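Local coordinates for antibiotic resistance protein (Deinococcus radiodurans, PDB 2VLI), which is a phosphotransferase of the P-loop NTPase clan named for tunicamycin resistance, which it probably confers by phosphorylating the antibiotic, at residues Ser5-Phe14 / Leu104-Val118. Residues are numbered along the deposited sequence; the frame is centred on the assembly and turned at random.
Sequences SPIIWINGPF and LSVHHFTLIAPLNVV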
# COMPACT_ATOMS: atom_id res chain seq x y z
N SER A 5 -23.95 19.39 -5.15
CA SER A 5 -23.88 18.69 -6.47
C SER A 5 -22.83 17.56 -6.40
O SER A 5 -21.96 17.60 -5.55
CB SER A 5 -23.49 19.67 -7.57
OG SER A 5 -22.25 20.28 -7.26
N PRO A 6 -22.92 16.55 -7.28
CA PRO A 6 -22.04 15.39 -7.10
C PRO A 6 -20.54 15.70 -7.17
O PRO A 6 -20.12 16.51 -7.97
CB PRO A 6 -22.41 14.48 -8.26
CG PRO A 6 -23.76 14.93 -8.70
CD PRO A 6 -23.78 16.40 -8.46
N ILE A 7 -19.75 15.00 -6.36
CA ILE A 7 -18.28 15.05 -6.43
C ILE A 7 -17.75 13.74 -7.02
O ILE A 7 -18.01 12.66 -6.47
CB ILE A 7 -17.67 15.35 -5.03
CG1 ILE A 7 -18.19 16.72 -4.53
CG2 ILE A 7 -16.13 15.36 -5.08
CD1 ILE A 7 -17.76 17.07 -3.11
N ILE A 8 -17.05 13.82 -8.15
CA ILE A 8 -16.51 12.62 -8.82
C ILE A 8 -15.00 12.59 -8.60
O ILE A 8 -14.31 13.42 -9.12
CB ILE A 8 -16.85 12.60 -10.31
CG1 ILE A 8 -18.35 12.80 -10.51
CG2 ILE A 8 -16.43 11.34 -10.96
CD1 ILE A 8 -18.72 13.18 -11.94
N TRP A 9 -14.53 11.64 -7.81
CA TRP A 9 -13.19 11.61 -7.29
C TRP A 9 -12.52 10.42 -7.96
O TRP A 9 -12.96 9.29 -7.80
CB TRP A 9 -13.29 11.41 -5.79
CG TRP A 9 -12.00 11.19 -5.06
CD1 TRP A 9 -11.26 10.05 -5.04
CD2 TRP A 9 -11.36 12.10 -4.14
NE1 TRP A 9 -10.19 10.19 -4.20
CE2 TRP A 9 -10.24 11.43 -3.62
CE3 TRP A 9 -11.64 13.40 -3.71
CZ2 TRP A 9 -9.36 12.03 -2.71
CZ3 TRP A 9 -10.76 13.99 -2.77
CH2 TRP A 9 -9.63 13.32 -2.31
N ILE A 10 -11.51 10.68 -8.77
CA ILE A 10 -10.93 9.68 -9.62
C ILE A 10 -9.43 9.51 -9.36
O ILE A 10 -8.63 10.38 -9.68
CB ILE A 10 -11.14 10.04 -11.12
CG1 ILE A 10 -12.63 10.17 -11.41
CG2 ILE A 10 -10.47 8.97 -12.03
CD1 ILE A 10 -12.96 10.90 -12.73
N ASN A 11 -9.06 8.37 -8.78
CA ASN A 11 -7.70 8.04 -8.50
C ASN A 11 -7.17 7.16 -9.61
O ASN A 11 -7.88 6.31 -10.12
CB ASN A 11 -7.60 7.31 -7.18
CG ASN A 11 -6.16 7.07 -6.75
OD1 ASN A 11 -5.25 7.83 -7.09
ND2 ASN A 11 -5.94 5.97 -6.06
N GLY A 12 -5.92 7.33 -9.95
CA GLY A 12 -5.37 6.66 -11.12
C GLY A 12 -3.89 6.46 -10.93
O GLY A 12 -3.31 7.12 -10.06
N PRO A 13 -3.29 5.55 -11.70
CA PRO A 13 -1.87 5.28 -11.58
C PRO A 13 -1.01 6.22 -12.43
O PRO A 13 0.19 6.10 -12.38
CB PRO A 13 -1.76 3.88 -12.17
CG PRO A 13 -2.75 3.89 -13.28
CD PRO A 13 -3.91 4.72 -12.76
N PHE A 14 -1.62 7.13 -13.20
CA PHE A 14 -0.89 7.97 -14.15
C PHE A 14 -0.16 9.18 -13.51
O PHE A 14 0.05 9.21 -12.28
CB PHE A 14 -1.83 8.42 -15.28
CG PHE A 14 -2.49 7.29 -16.01
CD1 PHE A 14 -1.74 6.46 -16.88
CD2 PHE A 14 -3.87 7.04 -15.84
CE1 PHE A 14 -2.34 5.42 -17.57
CE2 PHE A 14 -4.49 5.97 -16.51
CZ PHE A 14 -3.72 5.16 -17.38
N LEU A 104 -18.60 15.40 3.41
CA LEU A 104 -18.62 15.40 1.96
C LEU A 104 -18.79 13.95 1.49
O LEU A 104 -18.02 13.06 1.87
CB LEU A 104 -17.31 15.99 1.44
CG LEU A 104 -17.12 17.50 1.51
CD1 LEU A 104 -15.68 17.88 1.16
CD2 LEU A 104 -18.08 18.18 0.54
N SER A 105 -19.78 13.71 0.65
CA SER A 105 -20.01 12.37 0.17
C SER A 105 -19.58 12.40 -1.27
O SER A 105 -20.13 13.16 -2.07
CB SER A 105 -21.49 11.96 0.31
OG SER A 105 -21.58 10.53 0.38
N VAL A 106 -18.56 11.63 -1.58
CA VAL A 106 -17.98 11.63 -2.92
C VAL A 106 -18.13 10.26 -3.56
O VAL A 106 -18.13 9.24 -2.89
CB VAL A 106 -16.48 12.13 -2.97
CG1 VAL A 106 -16.28 13.34 -2.07
CG2 VAL A 106 -15.48 11.05 -2.67
N HIS A 107 -18.24 10.27 -4.88
CA HIS A 107 -18.14 9.07 -5.68
C HIS A 107 -16.69 8.82 -6.02
O HIS A 107 -16.13 9.47 -6.91
CB HIS A 107 -18.93 9.26 -6.96
CG HIS A 107 -20.38 9.48 -6.74
ND1 HIS A 107 -21.27 8.45 -6.52
CD2 HIS A 107 -21.11 10.63 -6.70
CE1 HIS A 107 -22.49 8.94 -6.37
NE2 HIS A 107 -22.42 10.26 -6.49
N HIS A 108 -16.10 7.89 -5.31
CA HIS A 108 -14.72 7.64 -5.43
C HIS A 108 -14.39 6.34 -6.17
O HIS A 108 -14.95 5.26 -5.89
CB HIS A 108 -14.05 7.71 -4.09
CG HIS A 108 -14.61 6.81 -3.06
ND1 HIS A 108 -14.15 5.52 -2.88
CD2 HIS A 108 -15.56 7.01 -2.13
CE1 HIS A 108 -14.80 4.97 -1.87
NE2 HIS A 108 -15.66 5.86 -1.39
N PHE A 109 -13.48 6.48 -7.11
CA PHE A 109 -13.08 5.45 -8.03
C PHE A 109 -11.59 5.38 -8.11
O PHE A 109 -10.91 6.43 -8.02
CB PHE A 109 -13.59 5.78 -9.45
CG PHE A 109 -15.06 5.90 -9.56
CD1 PHE A 109 -15.86 4.76 -9.53
CD2 PHE A 109 -15.67 7.16 -9.62
CE1 PHE A 109 -17.22 4.86 -9.62
CE2 PHE A 109 -17.04 7.27 -9.69
CZ PHE A 109 -17.83 6.15 -9.71
N THR A 110 -11.07 4.17 -8.35
CA THR A 110 -9.66 3.93 -8.68
C THR A 110 -9.60 3.21 -10.03
O THR A 110 -10.28 2.21 -10.23
CB THR A 110 -8.96 3.13 -7.56
OG1 THR A 110 -8.93 3.93 -6.37
CG2 THR A 110 -7.50 2.74 -7.91
N LEU A 111 -8.85 3.78 -10.97
CA LEU A 111 -8.67 3.18 -12.29
C LEU A 111 -7.67 2.10 -12.23
O LEU A 111 -6.52 2.32 -11.84
CB LEU A 111 -8.20 4.22 -13.29
CG LEU A 111 -9.10 5.44 -13.33
CD1 LEU A 111 -8.72 6.39 -14.45
CD2 LEU A 111 -10.57 5.03 -13.43
N ILE A 112 -8.10 0.91 -12.65
CA ILE A 112 -7.22 -0.24 -12.84
C ILE A 112 -6.84 -0.33 -14.31
O ILE A 112 -7.62 -0.79 -15.14
CB ILE A 112 -7.89 -1.55 -12.42
CG1 ILE A 112 -8.43 -1.44 -10.98
CG2 ILE A 112 -6.92 -2.73 -12.62
CD1 ILE A 112 -7.41 -0.82 -10.00
N ALA A 113 -5.64 0.09 -14.62
CA ALA A 113 -5.21 0.22 -15.98
C ALA A 113 -4.21 -0.85 -16.32
O ALA A 113 -3.45 -1.27 -15.46
CB ALA A 113 -4.62 1.61 -16.22
N PRO A 114 -4.18 -1.29 -17.61
CA PRO A 114 -3.23 -2.29 -18.07
C PRO A 114 -1.77 -1.83 -17.96
O PRO A 114 -1.46 -0.64 -18.19
CB PRO A 114 -3.62 -2.49 -19.54
CG PRO A 114 -5.05 -2.15 -19.57
CD PRO A 114 -5.15 -0.95 -18.67
N LEU A 115 -0.90 -2.75 -17.56
CA LEU A 115 0.52 -2.42 -17.37
C LEU A 115 1.14 -1.69 -18.62
O LEU A 115 1.86 -0.71 -18.49
CB LEU A 115 1.33 -3.65 -17.00
CG LEU A 115 2.82 -3.53 -16.85
CD1 LEU A 115 3.21 -2.46 -15.82
CD2 LEU A 115 3.42 -4.95 -16.56
N ASN A 116 0.86 -2.20 -19.81
CA ASN A 116 1.47 -1.66 -21.00
C ASN A 116 1.02 -0.22 -21.26
O ASN A 116 1.83 0.62 -21.66
CB ASN A 116 1.16 -2.58 -22.19
CG ASN A 116 -0.26 -2.44 -22.70
OD1 ASN A 116 -0.48 -1.78 -23.73
ND2 ASN A 116 -1.23 -3.04 -22.02
N VAL A 117 -0.25 0.08 -20.95
CA VAL A 117 -0.81 1.42 -21.09
C VAL A 117 -0.11 2.39 -20.14
O VAL A 117 0.24 3.53 -20.54
CB VAL A 117 -2.32 1.41 -20.92
CG1 VAL A 117 -2.92 2.85 -20.68
CG2 VAL A 117 -2.97 0.69 -22.12
N VAL A 118 0.14 1.95 -18.92
CA VAL A 118 0.83 2.79 -17.96
C VAL A 118 2.30 2.99 -18.37
O VAL A 118 2.81 4.11 -18.32
CB VAL A 118 0.75 2.25 -16.53
CG1 VAL A 118 1.50 3.17 -15.60
CG2 VAL A 118 -0.72 2.13 -16.09
O HOH W 1 -21.08 13.38 -4.41
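Trp9 and His108 sit abreast on neighbouring parallel strands, and their side chains rise from the same face of the sheet. CG of Trp9 is anti to the backbone N (chi1 173°), which brings the CD1 side of the indole near the neighbouring strand, with CD1 3.8 Å from CB of His108, while the rest of the ring rises toward helix 89-101. The imidazole of His108 turns off from strand 7-11. Val106 spreads its two methyls along strand 7-11: CG1 meets Ile7 CG2 at 3.6 Å, while CG2 reaches CB of Trp9. Helix 89-101 covers this side, touching Trp9, Val106 and His108.

Farther along the same face Asn11 and Thr110 run alongside each other in one direction, yet they do not bond to each other: Asn11 OD1 accepts from the backbone N of Ile86 and Thr110 OG1 pairs with the carbonyl of Phe147. On the other face Ile8 CG2 lies at the edge of the Phe109 ring, 4.3 Å from CE2, and helix 158-169 packs on both residues.

Five backbone hydrogen bonds fix this pairing, from His107 N to Ile7 O through to Leu111 N donating to Asn11 O at 2.8 Å. Leu111 also sets CD1 against Ile10 CG2. Beyond the ladder, Pro13 CG lies over one face of the Phe14 ring and also meets Val118 CG2 at 3.9 Å, while Phe14 CZ touches Ala113 CB, just ahead of Pro114, the N-cap of helix 115-123.

Strand 7-11, hydrogen-bonded on its other flank to strand 80-84, is thus a central strand of the parallel sheet, order 2-3-1-4-5, and leads into the P-loop (Walker A motif), which in kinases of this clan grips the nucleotide phosphates and probably does so here.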